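Local atomic coordinates of putative Fe-S biosynthesis protein (Lactobacillus acidophilus, PDB entry 2QGO), a protein that probably takes part in the biosynthesis of iron-sulphur clusters. Residues P60-K65 with D78-M83; I66-E69 with K73-T76; S51-D56 with A116-A121. All blocks are in the same frame, centred on the assembly; numbering follows the deposited sequence.

How the interactions relate
Going along the chain from the N terminus, 51-56 on strand 50-55 comes first and its partner 116-121, on the C-terminal helix, last; interaction 3 closes that long loop. Inside it, interaction 1 joins 60-65 to 78-83, which holds the short helix 78-81, and inside that again interaction 2 joins 66-69 to strand 73-76, so the three are nested and none cross. Interactions 1 and 2 touch directly, by a probable backbone bond from Thr76 N to Val64 O and by packing on Tyr75. Interaction 3 lies about 16 to 17 Å away, centre to centre, but reaches the same mixed sheet, tying the helix to an inner strand while the other two lie at the 64-65 edge.

Interaction 1. Residues P60-K65 with D78-M83; sequences PDYPVK and DFDKTM
Tyr62 and Asp80 meet ring edge to carboxylate: CE1 of the tyrosine lies 3.6 Å from OD2 of the aspartate. That oxygen lies in the ring plane at its edge, so it faces the electropositive rim rather than the pi cloud; the ring and carboxylate planes are 27° apart. CG of Tyr62 is anti to its carbonyl carbon (chi1 -62°), which carries the ring toward Asp80, and the side chain also touches Ile27 and Ile29 of strand 25-30. The carboxylate is held independently of the tyrosine. Its OD2 is hydrogen-bonded to the hydroxyl of Ser77 and its OD1 to the backbone N of Thr30, which should largely fix its rotation.

The second touch is made by Val64, whose CG2 branch sits beside the backbone N, anti to the carbonyl carbon. From there CG2 approaches OD1 of Asp78 at 3.8 Å, the two side chains crossing at about a right angle. The Lys81 ammonium is modelled so close to that same oxygen that the exact geometry of the pair is doubtful. Within 78-83, the hydroxyl of Thr82 donates to the carbonyl O of Phe79, OG1 to O being 2.7 Å.

No hydrogen bond links 60-65 to 78-83. What brings them together is the sheet: Val64 pairs its backbone with Thr76, and the chain then turns into the short, weakly bonded helix. The arrangement is that of an antiparallel beta-hairpin at a sheet edge, with a short helical turn following its second strand, beside the segment that leads into its first.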
loop_
_atom_site.group_PDB
_atom_site.type_symbol
_atom_site.label_atom_id
_atom_site.label_comp_id
_atom_site.label_asym_id
_atom_site.label_seq_id
_atom_site.Cartn_x
_atom_site.Cartn_y
_atom_site.Cartn_z
ATOM N N PRO A 60 1.254 -11.135 -9.877
ATOM C CA PRO A 60 1.851 -10.735 -11.159
ATOM C C PRO A 60 1.263 -9.465 -11.783
ATOM O O PRO A 60 1.903 -8.838 -12.624
ATOM C CB PRO A 60 1.672 -11.982 -12.035
ATOM C CG PRO A 60 0.524 -12.722 -11.384
ATOM C CD PRO A 60 0.803 -12.536 -9.917
ATOM N N ASP A 61 0.054 -9.082 -11.382
ATOM C CA ASP A 61 -0.551 -7.855 -11.905
ATOM C C ASP A 61 0.121 -6.621 -11.285
ATOM O O ASP A 61 -0.106 -5.492 -11.728
ATOM C CB ASP A 61 -2.051 -7.802 -11.596
ATOM C CG ASP A 61 -2.884 -8.646 -12.552
ATOM O OD1 ASP A 61 -2.304 -9.298 -13.458
ATOM O OD2 ASP A 61 -4.131 -8.650 -12.395
ATOM N N TYR A 62 0.941 -6.840 -10.260
ATOM C CA TYR A 62 1.635 -5.744 -9.572
ATOM C C TYR A 62 3.093 -6.146 -9.370
ATOM O O TYR A 62 3.516 -6.430 -8.249
ATOM C CB TYR A 62 0.975 -5.491 -8.216
ATOM C CG TYR A 62 -0.470 -5.063 -8.320
ATOM C CD1 TYR A 62 -0.808 -3.740 -8.587
ATOM C CD2 TYR A 62 -1.499 -5.990 -8.193
ATOM C CE1 TYR A 62 -2.141 -3.349 -8.732
ATOM C CE2 TYR A 62 -2.836 -5.611 -8.335
ATOM C CZ TYR A 62 -3.145 -4.287 -8.605
ATOM O OH TYR A 62 -4.453 -3.907 -8.762
ATOM N N PRO A 63 3.886 -6.138 -10.455
ATOM C CA PRO A 63 5.300 -6.509 -10.481
ATOM C C PRO A 63 6.348 -5.455 -10.168
ATOM O O PRO A 63 7.500 -5.799 -9.894
ATOM C CB PRO A 63 5.463 -7.016 -11.900
ATOM C CG PRO A 63 4.711 -5.959 -12.657
ATOM C CD PRO A 63 3.442 -5.751 -11.810
ATOM N N VAL A 64 5.967 -4.184 -10.228
ATOM C CA VAL A 64 6.912 -3.104 -9.991
ATOM C C VAL A 64 7.286 -2.907 -8.528
ATOM O O VAL A 64 6.438 -2.629 -7.681
ATOM C CB VAL A 64 6.370 -1.784 -10.544
ATOM C CG1 VAL A 64 7.451 -0.702 -10.451
ATOM C CG2 VAL A 64 5.911 -1.984 -11.977
ATOM N N LYS A 65 8.575 -3.036 -8.244
ATOM C CA LYS A 65 9.062 -2.888 -6.886
ATOM C C LYS A 65 9.294 -1.440 -6.510
ATOM O O LYS A 65 9.794 -0.647 -7.306
ATOM C CB LYS A 65 10.364 -3.667 -6.704
ATOM C CG LYS A 65 10.195 -5.173 -6.813
ATOM C CD LYS A 65 11.525 -5.889 -6.629
ATOM C CE LYS A 65 11.336 -7.398 -6.626
ATOM N NZ LYS A 65 12.648 -8.117 -6.557
ATOM N N ASP A 78 2.192 -0.520 -13.266
ATOM C CA ASP A 78 2.575 0.558 -14.163
ATOM C C ASP A 78 1.515 1.647 -14.147
ATOM O O ASP A 78 1.819 2.837 -14.227
ATOM C CB ASP A 78 2.822 0.003 -15.573
ATOM C CG ASP A 78 4.170 -0.711 -15.677
ATOM O OD1 ASP A 78 5.178 -0.111 -15.237
ATOM O OD2 ASP A 78 4.234 -1.861 -16.187
ATOM N N PHE A 79 0.262 1.246 -14.000
ATOM C CA PHE A 79 -0.818 2.219 -13.943
ATOM C C PHE A 79 -0.778 3.050 -12.664
ATOM O O PHE A 79 -0.902 4.278 -12.694
ATOM C CB PHE A 79 -2.168 1.519 -14.001
ATOM C CG PHE A 79 -3.322 2.437 -13.727
ATOM C CD1 PHE A 79 -3.660 3.436 -14.643
ATOM C CD2 PHE A 79 -4.053 2.326 -12.545
ATOM C CE1 PHE A 79 -4.714 4.314 -14.386
ATOM C CE2 PHE A 79 -5.114 3.200 -12.276
ATOM C CZ PHE A 79 -5.445 4.195 -13.195
ATOM N N ASP A 80 -0.642 2.367 -11.533
ATOM C CA ASP A 80 -0.623 3.042 -10.241
ATOM C C ASP A 80 0.614 3.906 -9.992
ATOM O O ASP A 80 0.540 4.876 -9.248
ATOM C CB ASP A 80 -0.775 2.014 -9.110
ATOM C CG ASP A 80 -2.159 1.391 -9.066
ATOM O OD1 ASP A 80 -3.139 2.105 -8.738
ATOM O OD2 ASP A 80 -2.272 0.181 -9.359
ATOM N N LYS A 81 1.741 3.579 -10.617
ATOM C CA LYS A 81 2.949 4.368 -10.384
ATOM C C LYS A 81 2.892 5.793 -10.926
ATOM O O LYS A 81 3.634 6.663 -10.462
ATOM C CB LYS A 81 4.184 3.653 -10.938
ATOM C CG LYS A 81 4.184 3.519 -12.439
ATOM C CD LYS A 81 5.426 2.798 -12.958
ATOM C CE LYS A 81 5.387 2.783 -14.481
ATOM N NZ LYS A 81 6.454 1.952 -15.095
ATOM N N THR A 82 2.011 6.052 -11.889
ATOM C CA THR A 82 1.912 7.394 -12.443
ATOM C C THR A 82 1.284 8.376 -11.455
ATOM O O THR A 82 1.509 9.589 -11.548
ATOM C CB THR A 82 1.116 7.404 -13.769
ATOM O OG1 THR A 82 -0.106 6.676 -13.612
ATOM C CG2 THR A 82 1.931 6.761 -14.871
ATOM N N MET A 83 0.511 7.863 -10.501
ATOM C CA MET A 83 -0.108 8.732 -9.506
ATOM C C MET A 83 0.662 8.773 -8.187
ATOM O O MET A 83 0.256 9.456 -7.243
ATOM C CB MET A 83 -1.554 8.307 -9.248
ATOM C CG MET A 83 -2.575 9.310 -9.794
ATOM S SD MET A 83 -3.994 8.430 -10.445
ATOM C CE MET A 83 -3.230 7.668 -11.880
#

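Interaction 2. Residues I66-E69 with K73-T76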
loop_
_atom_site.group_PDB
_atom_site.type_symbol
_atom_site.label_atom_id
_atom_site.label_comp_id
_atom_site.label_asym_id
_atom_site.label_seq_id
_atom_site.Cartn_x
_atom_site.Cartn_y
_atom_site.Cartn_z
ATOM N N ILE A 66 8.901 -1.098 -5.292
ATOM C CA ILE A 66 9.103 0.235 -4.779
ATOM C C ILE A 66 10.295 0.067 -3.859
ATOM O O ILE A 66 10.215 -0.623 -2.843
ATOM C CB ILE A 66 7.880 0.736 -3.981
ATOM C CG1 ILE A 66 6.656 0.789 -4.896
ATOM C CG2 ILE A 66 8.153 2.129 -3.434
ATOM C CD1 ILE A 66 5.366 1.218 -4.202
ATOM N N ALA A 67 11.410 0.679 -4.241
ATOM C CA ALA A 67 12.633 0.589 -3.466
ATOM C C ALA A 67 12.500 1.217 -2.084
ATOM O O ALA A 67 11.812 2.218 -1.903
ATOM C CB ALA A 67 13.771 1.243 -4.229
ATOM N N ASN A 68 13.156 0.594 -1.112
ATOM C CA ASN A 68 13.185 1.062 0.265
ATOM C C ASN A 68 14.382 0.396 0.922
ATOM O O ASN A 68 14.887 -0.608 0.433
ATOM C CB ASN A 68 11.902 0.699 1.031
ATOM C CG ASN A 68 11.650 -0.800 1.092
ATOM O OD1 ASN A 68 11.153 -1.389 0.131
ATOM N ND2 ASN A 68 11.997 -1.426 2.217
ATOM N N GLU A 69 14.829 0.957 2.034
ATOM C CA GLU A 69 15.977 0.419 2.742
ATOM C C GLU A 69 15.524 -0.238 4.031
ATOM O O GLU A 69 16.314 -0.437 4.946
ATOM C CB GLU A 69 16.960 1.549 3.038
ATOM C CG GLU A 69 17.069 2.527 1.876
ATOM C CD GLU A 69 18.479 3.027 1.656
ATOM O OE1 GLU A 69 19.043 3.641 2.594
ATOM O OE2 GLU A 69 19.022 2.815 0.540
ATOM N N LYS A 73 8.722 -5.717 1.348
ATOM C CA LYS A 73 8.402 -6.220 0.019
ATOM C C LYS A 73 7.143 -5.494 -0.449
ATOM O O LYS A 73 6.033 -6.001 -0.296
ATOM C CB LYS A 73 8.169 -7.728 0.076
ATOM C CG LYS A 73 9.383 -8.491 0.586
ATOM C CD LYS A 73 9.082 -9.963 0.778
ATOM C CE LYS A 73 10.332 -10.715 1.172
ATOM N NZ LYS A 73 10.046 -12.161 1.405
ATOM N N ILE A 74 7.333 -4.295 -0.994
ATOM C CA ILE A 74 6.222 -3.472 -1.460
ATOM C C ILE A 74 6.238 -3.291 -2.970
ATOM O O ILE A 74 7.270 -2.992 -3.560
ATOM C CB ILE A 74 6.218 -2.086 -0.740
ATOM C CG1 ILE A 74 5.093 -1.204 -1.293
ATOM C CG2 ILE A 74 7.584 -1.407 -0.881
ATOM C CD1 ILE A 74 4.819 0.034 -0.453
ATOM N N TYR A 75 5.072 -3.466 -3.583
ATOM C CA TYR A 75 4.917 -3.378 -5.035
ATOM C C TYR A 75 3.806 -2.435 -5.486
ATOM O O TYR A 75 3.046 -1.909 -4.677
ATOM C CB TYR A 75 4.592 -4.761 -5.596
ATOM C CG TYR A 75 5.665 -5.799 -5.381
ATOM C CD1 TYR A 75 6.481 -6.201 -6.432
ATOM C CD2 TYR A 75 5.861 -6.388 -4.130
ATOM C CE1 TYR A 75 7.470 -7.168 -6.252
ATOM C CE2 TYR A 75 6.860 -7.363 -3.934
ATOM C CZ TYR A 75 7.659 -7.746 -5.007
ATOM O OH TYR A 75 8.647 -8.701 -4.856
ATOM N N THR A 76 3.726 -2.254 -6.802
ATOM C CA THR A 76 2.696 -1.439 -7.430
ATOM C C THR A 76 2.623 -1.842 -8.904
ATOM O O THR A 76 3.295 -2.781 -9.325
ATOM C CB THR A 76 2.999 0.068 -7.308
ATOM O OG1 THR A 76 1.814 0.813 -7.607
ATOM C CG2 THR A 76 4.104 0.481 -8.269
HETATM O O HOH W 1 10.113 -3.518 -2.673
#
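The carbonyl oxygen of Ile74 accepts from Ile66 N, and water 1 is placed to donate to it as well. Ile66 N to Ile74 O is 3.0 Å, a nearly straight bond, 171° at the hydrogen; the water oxygen is also 3.0 Å from Ile74 O. Ile66 O is 2.9 Å from the same water oxygen, but the water has more acceptors nearby than protons to give, so the two bonds need not both be formed at once. This is where an antiparallel hairpin opens: Val64 still pairs directly with Thr76, but at Ile66 one backbone bond remains and a water sits between the separating chains. Beyond it the chain leaves strand 73-76, and Ala67 pairs its backbone with Leu4 and Ile6 instead.

On the buried side the two isoleucines cross obliquely. In Ile66, CG1 anti to the carbonyl carbon (chi1 -61°) and an extended second torsion (chi2 178°) carry CD1 across to strand 73-76, 3.8 Å from Ile74 CG1 and 4.1 Å from Thr76 CB. The other branch of Ile74, CG2, lies against Ile66, 3.8 Å from its CB and 3.4 Å from its O. Leu28 packs against both isoleucines from strand 25-30, and its carbonyl O bonds the hydroxyl of Thr76.

Interaction 3. Residues S51-D56 with A116-A121; sequences SIIWLD and AALLKA
Strand 51-55 runs up to the first turn of the C-terminal helix, the backbones coming nearest at Leu55 and Ala116, whose CA atoms are 6.7 Å apart, with no direct hydrogen bond between them. This is a helix-on-sheet contact: the start of helix 115-125 packs against the mixed sheet. The helix follows strand 104-114, which runs parallel beside strand 50-55 and is joined to it by backbone bonds through Asp111 and Gly113.

One apolar pair, Ile53 and Leu118, spans the contact. They meet methyl to methyl, CD1 to CD1 at 4.1 Å, the side chains crossing at about a right angle. Ile53 bends back at its second torsion (chi2 -52°), while Leu118 extends from the helix toward the strand; the two touch at these terminal methyls. Further along the strand, Leu55 places CD2 3.9 Å from Ala116 N, a methyl resting against the backbone at the start of the helix. Tyr37, from a loop, is touched by Ile53, Leu55 and Leu119.

The polar link is indirect. Water 2 accepts from Ala116 N at 3.1 Å and donates to Trp54 O at 2.8 Å, so it bridges the amide of the helix to the carbonyl of the strand. The same water oxygen stands 3.5 Å above one face of the Trp54 ring system, offset toward its rim.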
loop_
_atom_site.group_PDB
_atom_site.type_symbol
_atom_site.label_atom_id
_atom_site.label_comp_id
_atom_site.label_asym_id
_atom_site.label_seq_id
_atom_site.Cartn_x
_atom_site.Cartn_y
_atom_site.Cartn_z
ATOM N N SER A 51 -4.428 2.909 -0.952
ATOM C CA SER A 51 -4.562 1.884 0.061
ATOM C C SER A 51 -3.428 0.888 -0.038
ATOM O O SER A 51 -2.791 0.740 -1.089
ATOM C CB SER A 51 -5.924 1.184 -0.058
ATOM O OG SER A 51 -6.152 0.701 -1.361
ATOM N N ILE A 52 -3.152 0.242 1.082
ATOM C CA ILE A 52 -2.111 -0.775 1.155
ATOM C C ILE A 52 -2.806 -2.121 1.177
ATOM O O ILE A 52 -3.613 -2.398 2.058
ATOM C CB ILE A 52 -1.267 -0.654 2.444
ATOM C CG1 ILE A 52 -0.263 0.490 2.304
ATOM C CG2 ILE A 52 -0.542 -1.977 2.726
ATOM C CD1 ILE A 52 0.747 0.269 1.181
ATOM N N ILE A 53 -2.489 -2.956 0.203
ATOM C CA ILE A 53 -3.082 -4.277 0.134
ATOM C C ILE A 53 -2.001 -5.272 0.504
ATOM O O ILE A 53 -0.902 -5.207 -0.037
ATOM C CB ILE A 53 -3.573 -4.582 -1.301
ATOM C CG1 ILE A 53 -4.522 -3.478 -1.766
ATOM C CG2 ILE A 53 -4.240 -5.943 -1.354
ATOM C CD1 ILE A 53 -5.657 -3.187 -0.801
ATOM N N TRP A 54 -2.286 -6.178 1.431
ATOM C CA TRP A 54 -1.279 -7.169 1.781
ATOM C C TRP A 54 -1.644 -8.570 1.290
ATOM O O TRP A 54 -2.816 -8.948 1.255
ATOM C CB TRP A 54 -1.004 -7.182 3.294
ATOM C CG TRP A 54 -2.119 -7.661 4.157
ATOM C CD1 TRP A 54 -3.068 -6.898 4.770
ATOM C CD2 TRP A 54 -2.371 -9.017 4.561
ATOM N NE1 TRP A 54 -3.891 -7.688 5.538
ATOM C CE2 TRP A 54 -3.488 -8.993 5.428
ATOM C CE3 TRP A 54 -1.761 -10.247 4.275
ATOM C CZ2 TRP A 54 -4.007 -10.152 6.015
ATOM C CZ3 TRP A 54 -2.280 -11.408 4.859
ATOM C CH2 TRP A 54 -3.393 -11.349 5.719
ATOM N N LEU A 55 -0.624 -9.323 0.892
ATOM C CA LEU A 55 -0.800 -10.684 0.392
ATOM C C LEU A 55 0.307 -11.569 0.953
ATOM O O LEU A 55 1.226 -11.082 1.614
ATOM C CB LEU A 55 -0.718 -10.710 -1.140
ATOM C CG LEU A 55 -1.714 -9.926 -1.998
ATOM C CD1 LEU A 55 -1.283 -10.049 -3.458
ATOM C CD2 LEU A 55 -3.132 -10.469 -1.821
ATOM N N ASP A 56 0.223 -12.870 0.692
ATOM C CA ASP A 56 1.264 -13.773 1.174
ATOM C C ASP A 56 2.245 -14.184 0.085
ATOM O O ASP A 56 3.307 -14.730 0.367
ATOM C CB ASP A 56 0.640 -14.987 1.849
ATOM C CG ASP A 56 0.202 -14.675 3.263
ATOM O OD1 ASP A 56 1.088 -14.390 4.095
ATOM O OD2 ASP A 56 -1.015 -14.687 3.544
ATOM N N ALA A 116 -6.495 -11.273 -0.108
ATOM C CA ALA A 116 -7.201 -12.524 -0.303
ATOM C C ALA A 116 -8.657 -12.352 0.104
ATOM O O ALA A 116 -9.556 -12.758 -0.624
ATOM C CB ALA A 116 -6.538 -13.643 0.512
ATOM N N ALA A 117 -8.891 -11.729 1.255
ATOM C CA ALA A 117 -10.254 -11.521 1.728
ATOM C C ALA A 117 -11.070 -10.720 0.715
ATOM O O ALA A 117 -12.224 -11.052 0.437
ATOM C CB ALA A 117 -10.240 -10.817 3.085
ATOM N N LEU A 118 -10.470 -9.666 0.168
ATOM C CA LEU A 118 -11.138 -8.836 -0.833
ATOM C C LEU A 118 -11.589 -9.668 -2.028
ATOM O O LEU A 118 -12.754 -9.623 -2.415
ATOM C CB LEU A 118 -10.200 -7.721 -1.313
ATOM C CG LEU A 118 -10.050 -6.553 -0.334
ATOM C CD1 LEU A 118 -8.877 -5.677 -0.745
ATOM C CD2 LEU A 118 -11.353 -5.749 -0.297
ATOM N N LEU A 119 -10.660 -10.428 -2.604
ATOM C CA LEU A 119 -10.960 -11.274 -3.758
ATOM C C LEU A 119 -12.042 -12.322 -3.449
ATOM O O LEU A 119 -12.946 -12.548 -4.255
ATOM C CB LEU A 119 -9.689 -11.984 -4.240
ATOM C CG LEU A 119 -8.468 -11.099 -4.514
ATOM C CD1 LEU A 119 -7.335 -11.952 -5.055
ATOM C CD2 LEU A 119 -8.831 -9.986 -5.501
ATOM N N LYS A 120 -11.938 -12.957 -2.287
ATOM C CA LYS A 120 -12.896 -13.975 -1.868
ATOM C C LYS A 120 -14.321 -13.418 -1.862
ATOM O O LYS A 120 -15.244 -14.013 -2.433
ATOM C CB LYS A 120 -12.518 -14.487 -0.474
ATOM C CG LYS A 120 -13.368 -15.644 0.046
ATOM C CD LYS A 120 -12.785 -16.205 1.339
ATOM C CE LYS A 120 -12.727 -15.148 2.456
ATOM N NZ LYS A 120 -12.004 -15.660 3.674
ATOM N N ALA A 121 -14.494 -12.271 -1.213
ATOM C CA ALA A 121 -15.798 -11.626 -1.143
ATOM C C ALA A 121 -16.234 -11.221 -2.550
ATOM O O ALA A 121 -17.402 -11.373 -2.917
ATOM C CB ALA A 121 -15.728 -10.397 -0.232
HETATM O O HOH W 2 -4.080 -11.378 1.767
#